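PDB 3M1R: formimidoylglutamase from Bacillus subtilis, which catalyses the manganese-dependent hydrolysis of N-formimidoyl-L-glutamate to L-glutamate and formamide in histidine degradation. Local coordinates for residues D[58-61]-D[62-66]. Numbering follows the deposited sequence.
Sequences SFAP and GTIRQ
Arg-65 lays its extended side chain alongside Pro-61, one turn earlier in helix 60-69, a helix packed on the central parallel beta-sheet of this arginase-family alpha/beta fold. Its NH1 lies 3.6 Å from Pro-61 CB and approaches the ring carbon obliquely. CG sits beside the backbone N (chi1 -78°) and the chain then runs extended to NE, passing Pro-61 O with CG 3.1 Å from that oxygen. Outside the two segments NE forms a salt bridge with Asp-89 and NH1 another with Asp-92; the pair probably fixes the rotation of the guanidinium group. Arg-65 N donates to Pro-61 O at 3.0 Å, the ordinary i to i+4 helix bond. The preceding i to i+4 bond is shorter and straighter: Ile-64 N meets Ala-60 O at 2.7 Å. Ile-64 CD1 reaches back to Ala-60 CB, 4.1 Å away, and the side chain also packs against Leu-126 of strand 121-127 and against Ala-305 and Leu-309 of helix 300-318, so the residue joins helix, sheet and neighbouring helix. An alanine at Ile-64 would keep the backbone bond but is likely to leave a gap between Ala-60, Leu-126 and helix 300-318, and Ala-60 CB without its CD1 neighbour. Thr-63 N donates to Phe-59 O at 3.2 Å, and the threonine hydroxyl is hydrogen-bonded to Ser-302. Where the 3-10 turn of Ser-58 and Phe-59 runs into the helix, a water bridges the two segments, donating to Ser-58 O and accepting from the amide of Gly-62, with 3.2 Å between the water oxygen and Gly-62 N.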
# COMPACT_ATOMS: atom_id res chain seq x y z
N SER D 58 -7.91 8.14 -16.78
CA SER D 58 -7.17 8.13 -18.04
C SER D 58 -6.31 6.85 -18.17
O SER D 58 -5.86 6.52 -19.26
CB SER D 58 -6.31 9.40 -18.18
OG SER D 58 -5.43 9.49 -17.08
N PHE D 59 -6.07 6.13 -17.08
CA PHE D 59 -5.27 4.90 -17.14
C PHE D 59 -6.10 3.63 -17.37
O PHE D 59 -5.56 2.56 -17.65
CB PHE D 59 -4.46 4.71 -15.86
CG PHE D 59 -3.37 5.71 -15.68
CD1 PHE D 59 -3.51 6.75 -14.80
CD2 PHE D 59 -2.19 5.60 -16.40
CE1 PHE D 59 -2.51 7.69 -14.63
CE2 PHE D 59 -1.18 6.53 -16.24
CZ PHE D 59 -1.34 7.58 -15.35
N ALA D 60 -7.41 3.76 -17.21
CA ALA D 60 -8.32 2.62 -17.30
C ALA D 60 -8.28 1.90 -18.65
O ALA D 60 -8.36 0.68 -18.70
CB ALA D 60 -9.74 3.06 -16.99
N PRO D 61 -8.19 2.64 -19.77
CA PRO D 61 -8.20 1.87 -21.02
C PRO D 61 -7.02 0.89 -21.08
O PRO D 61 -7.18 -0.24 -21.52
CB PRO D 61 -8.11 2.95 -22.11
CG PRO D 61 -8.70 4.16 -21.49
CD PRO D 61 -8.31 4.09 -20.00
N GLY D 62 -5.85 1.33 -20.60
CA GLY D 62 -4.70 0.45 -20.53
C GLY D 62 -4.93 -0.77 -19.62
O GLY D 62 -4.59 -1.89 -20.00
N THR D 63 -5.51 -0.56 -18.44
CA THR D 63 -5.69 -1.65 -17.48
C THR D 63 -6.85 -2.55 -17.84
O THR D 63 -6.78 -3.75 -17.62
CB THR D 63 -5.80 -1.18 -16.02
OG1 THR D 63 -6.97 -0.36 -15.85
CG2 THR D 63 -4.55 -0.40 -15.64
N ILE D 64 -7.92 -1.98 -18.39
CA ILE D 64 -9.01 -2.82 -18.87
C ILE D 64 -8.53 -3.68 -20.05
O ILE D 64 -8.91 -4.84 -20.16
CB ILE D 64 -10.27 -2.02 -19.27
CG1 ILE D 64 -10.84 -1.27 -18.05
CG2 ILE D 64 -11.34 -2.96 -19.89
CD1 ILE D 64 -11.89 -0.19 -18.38
N ARG D 65 -7.70 -3.12 -20.91
CA ARG D 65 -7.19 -3.93 -22.05
C ARG D 65 -6.36 -5.08 -21.52
O ARG D 65 -6.46 -6.19 -22.00
CB ARG D 65 -6.32 -3.10 -23.00
CG ARG D 65 -7.06 -2.16 -23.98
CD ARG D 65 -6.05 -1.46 -24.91
NE ARG D 65 -6.66 -0.73 -26.01
CZ ARG D 65 -6.90 0.58 -26.01
NH1 ARG D 65 -6.58 1.32 -24.95
NH2 ARG D 65 -7.47 1.15 -27.06
N GLN D 66 -5.56 -4.80 -20.50
CA GLN D 66 -4.68 -5.80 -19.96
C GLN D 66 -5.50 -6.93 -19.34
O GLN D 66 -5.19 -8.10 -19.54
CB GLN D 66 -3.73 -5.18 -18.95
CG GLN D 66 -2.33 -5.77 -18.95
CD GLN D 66 -1.48 -5.25 -17.80
OE1 GLN D 66 -1.84 -4.28 -17.13
NE2 GLN D 66 -0.35 -5.89 -17.56
O HOH W 1 -4.74 4.36 -20.53